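Local coordinates for sensor protein CpxA (PDB 3V67) that serves as the sensor of a two-component system, its periplasmic PAS-fold domain sensing signals for what is probably an ATP-dependent histidine kinase, at the interface of chains A and B. Coordinates in Å, arbitrary orientation; residue numbers count along the deposited sequence, not the author numbering. Chains: chain A/B, Sensor protein CpxA.

Contact 1: the interface of chains A and B. Residues chain A 131-134; chain B 23, 55-56, 121.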
# COMPACT_ATOMS: atom_id res chain seq x y z
N LEU A 131 3.26 13.96 2.88
CA LEU A 131 2.19 14.87 3.23
C LEU A 131 2.53 15.55 4.55
O LEU A 131 3.06 14.93 5.47
CB LEU A 131 0.83 14.16 3.29
CG LEU A 131 0.39 13.44 4.57
CD1 LEU A 131 -1.08 13.05 4.46
CD2 LEU A 131 1.24 12.22 4.86
N LEU A 132 2.24 16.84 4.63
CA LEU A 132 2.42 17.61 5.85
C LEU A 132 1.31 18.66 5.95
O LEU A 132 1.20 19.49 5.06
CB LEU A 132 3.84 18.22 5.96
CG LEU A 132 4.55 19.15 4.95
CD1 LEU A 132 4.43 18.70 3.49
CD2 LEU A 132 4.13 20.62 5.12
N LEU A 133 0.49 18.64 7.00
CA LEU A 133 0.64 17.88 8.27
C LEU A 133 1.86 18.27 9.09
O LEU A 133 2.79 17.49 9.28
CB LEU A 133 0.48 16.35 8.13
CG LEU A 133 -0.96 15.85 8.17
CD1 LEU A 133 -0.99 14.34 8.37
CD2 LEU A 133 -1.73 16.55 9.28
N ARG A 134 1.83 19.51 9.58
CA ARG A 134 2.86 20.06 10.45
C ARG A 134 2.27 20.16 11.85
O ARG A 134 1.06 20.05 12.03
CB ARG A 134 3.26 21.46 9.97
CG ARG A 134 3.22 21.69 8.46
CD ARG A 134 1.84 22.12 7.96
NE ARG A 134 1.36 23.35 8.57
CZ ARG A 134 0.27 23.45 9.33
NH1 ARG A 134 -0.48 22.38 9.57
NH2 ARG A 134 -0.08 24.62 9.84
N THR B 23 0.13 13.48 14.41
CA THR B 23 -0.76 14.64 14.47
C THR B 23 -2.02 14.33 15.26
O THR B 23 -2.64 15.23 15.82
CB THR B 23 -1.15 15.18 13.07
OG1 THR B 23 -2.43 14.66 12.69
CG2 THR B 23 -0.11 14.81 12.03
N ARG B 55 -3.06 22.12 2.04
CA ARG B 55 -2.79 21.37 3.27
C ARG B 55 -3.76 20.21 3.46
O ARG B 55 -4.93 20.30 3.07
CB ARG B 55 -2.85 22.30 4.48
CG ARG B 55 -1.67 23.25 4.58
CD ARG B 55 -1.94 24.37 5.57
NE ARG B 55 -2.79 25.41 5.01
CZ ARG B 55 -3.10 26.54 5.63
NH1 ARG B 55 -2.62 26.77 6.85
NH2 ARG B 55 -3.88 27.43 5.04
N PRO B 56 -3.27 19.11 4.06
CA PRO B 56 -4.13 17.97 4.39
C PRO B 56 -5.26 18.42 5.31
O PRO B 56 -5.02 19.14 6.28
CB PRO B 56 -3.19 17.03 5.14
CG PRO B 56 -1.82 17.39 4.67
CD PRO B 56 -1.86 18.87 4.42
N VAL B 121 -7.75 11.77 7.39
CA VAL B 121 -7.01 12.82 6.70
C VAL B 121 -7.24 12.75 5.20
O VAL B 121 -7.01 11.71 4.57
CB VAL B 121 -5.49 12.73 6.99
CG1 VAL B 121 -4.73 13.79 6.20
CG2 VAL B 121 -5.21 12.89 8.49
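The pyrrolidine ring of B:Pro56 lies against one face of the cis peptide that joins A:Leu132 to A:Leu133. B:Pro56 CG sits over the peptide plane, 3.6 Å from A:Leu132 C, the carbonyl carbon, with the A:Leu133 nitrogen also beneath it, while CD is shifted toward the carbonyl oxygen. A second flat group, the guanidinium of A:Arg134, turns a face to the aliphatic part of B:Arg55: CD of that arginine stands over CZ at 4.5 Å. The tips of the two arginines are also near each other, A:Arg134 NH2 lying 4.5 Å from B:Arg55 NH1; their like charges would repel, probably weakly if solvent screens them.

A:Leu133 carries the middle of the patch. Its CG rests 3.9 Å from CG of B:Pro56, the two side chains crossing obliquely. With CD1 continuing the chain away from CA (chi2 -166°), the forked end points on to B:Thr23 and meets it nearly at a right angle. Both methyls touch the threonine methyl CG2, CD2 at 3.6 Å and CD1 at 3.8 Å. At the margin, CD1 of A:Leu131 makes a looser contact with B:Val121 CG1 at 4.1 Å. The cross-chain grip here is van der Waals contact, with polar atoms too far apart to bond across it.

The chain A residues belong to an irregular C-terminal stretch beyond strand 115-124. They run over the chain B domain, meeting helix 14-30 at B:Thr23, strand 115-124 at B:Val121 and the loop leading into strand 57-61 at B:Arg55 and B:Pro56.

Contact 2: the interface of chains A and B. Residues chain A 23, 27, 30-31, 44, 47; chain B 137.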
# COMPACT_ATOMS: atom_id res chain seq x y z
N THR A 23 -0.17 -12.95 -14.69
CA THR A 23 1.09 -13.23 -15.37
C THR A 23 1.61 -14.63 -15.04
O THR A 23 2.34 -15.22 -15.81
CB THR A 23 2.20 -12.19 -15.07
OG1 THR A 23 3.06 -12.67 -14.03
CG2 THR A 23 1.61 -10.85 -14.68
N ILE A 27 2.42 -17.13 -17.98
CA ILE A 27 3.70 -17.82 -18.10
C ILE A 27 3.49 -19.33 -18.15
O ILE A 27 4.15 -20.04 -18.92
CB ILE A 27 4.65 -17.45 -16.93
CG1 ILE A 27 5.14 -16.01 -17.08
CG2 ILE A 27 5.83 -18.40 -16.86
CD1 ILE A 27 6.18 -15.60 -16.05
N LYS A 30 2.13 -20.10 -21.67
CA LYS A 30 3.10 -19.86 -22.73
C LYS A 30 4.08 -21.02 -22.87
O LYS A 30 4.41 -21.44 -23.98
CB LYS A 30 3.86 -18.56 -22.48
CG LYS A 30 5.01 -18.35 -23.45
CD LYS A 30 5.57 -16.95 -23.37
CE LYS A 30 6.66 -16.75 -24.41
NZ LYS A 30 7.15 -15.35 -24.43
N TYR A 31 4.55 -21.53 -21.73
CA TYR A 31 5.57 -22.56 -21.73
C TYR A 31 5.02 -23.94 -21.39
O TYR A 31 5.74 -24.80 -20.88
CB TYR A 31 6.69 -22.19 -20.76
CG TYR A 31 7.36 -20.88 -21.10
CD1 TYR A 31 6.96 -19.70 -20.49
CD2 TYR A 31 8.37 -20.83 -22.05
CE1 TYR A 31 7.56 -18.50 -20.81
CE2 TYR A 31 8.98 -19.63 -22.38
CZ TYR A 31 8.57 -18.47 -21.75
OH TYR A 31 9.18 -17.28 -22.08
N VAL A 44 12.38 -17.07 -19.75
CA VAL A 44 11.64 -16.10 -18.95
C VAL A 44 12.52 -14.96 -18.49
O VAL A 44 12.16 -13.79 -18.63
CB VAL A 44 10.98 -16.77 -17.72
CG1 VAL A 44 10.65 -15.73 -16.65
CG2 VAL A 44 9.73 -17.54 -18.12
N ASN A 47 14.08 -11.93 -21.01
CA ASN A 47 13.41 -10.72 -21.48
C ASN A 47 13.84 -9.42 -20.80
O ASN A 47 13.42 -8.34 -21.20
CB ASN A 47 11.89 -10.88 -21.46
CG ASN A 47 11.33 -11.28 -22.81
OD1 ASN A 47 11.94 -11.03 -23.85
ND2 ASN A 47 10.16 -11.91 -22.81
N ASP B 137 6.59 -11.80 -21.31
CA ASP B 137 7.40 -12.74 -20.55
C ASP B 137 7.15 -14.19 -20.96
O ASP B 137 7.95 -15.07 -20.67
CB ASP B 137 7.16 -12.56 -19.05
CG ASP B 137 5.70 -12.34 -18.72
OD1 ASP B 137 5.41 -11.50 -17.84
OD2 ASP B 137 4.83 -13.00 -19.33
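A:Ile27 turns its CG1 toward the carboxylate of B:Asp137, 3.8 Å from OD2, the two side chains crossing at about a right angle. This is the surface of a PAS-fold sensor domain receiving the C-terminal tail of the other copy; B:Asp137 is the tail residue docked here, between helix 14-30 and helix 37-46 of chain A. A:Ile27 sets CG1 anti to its own carbonyl carbon (chi1 -72°), bringing that branch to the tail. From the second helix A:Val44 adds its CG2 methyl, 4.0 Å from the main-chain O of B:Asp137.

That carbonyl oxygen is the polar anchor. A:Tyr31, just past the end of helix 14-30, donates its phenol OH to B:Asp137 O at 2.9 Å. The bond arrives off the C=O axis, at a C=O...donor angle of 135° and tilted 30° from the carbonyl plane. For the tyrosine, the acceptor lies at the ring edge, in its plane. CG of A:Lys30 lies over the rim of one face of the same ring, 3.7 Å above the plane, and may help to steady its rotation.

Farther out, A:Lys30 reaches its extended chain toward the tail end, so that CD and NZ come up to the main-chain carbonyl, the terminal amino group NZ lying 3.7 Å from the backbone C of B:Asp137. NZ stays 6.1 Å from the carboxylate OD2, so any attraction between these opposite charges would act at long range. A:Asn47, directly after helix 37-46, brings its amide ND2 to 3.7 Å from B:Asp137 CA. On the opposite flank, A:Thr23 borders the carboxylate near OD1.

Contact 1 and contact 2 lie about 43 Å apart, measured between the centres of their C-alpha atoms, and belong to one reciprocal arrangement: the C-terminal tail of each chain lies on the domain of the other. Contact 1 uses tail residues of chain A on chain B; contact 2 uses the tail end of chain B on chain A. Helix 14-30 takes part in both, through B:Thr23 in contact 1 and A:Thr23 in contact 2. The exchange ties two copies together at distant points, though the interface is not an exact two-fold, and the crystal alone does not show whether this pairing occurs in the full-length membrane protein.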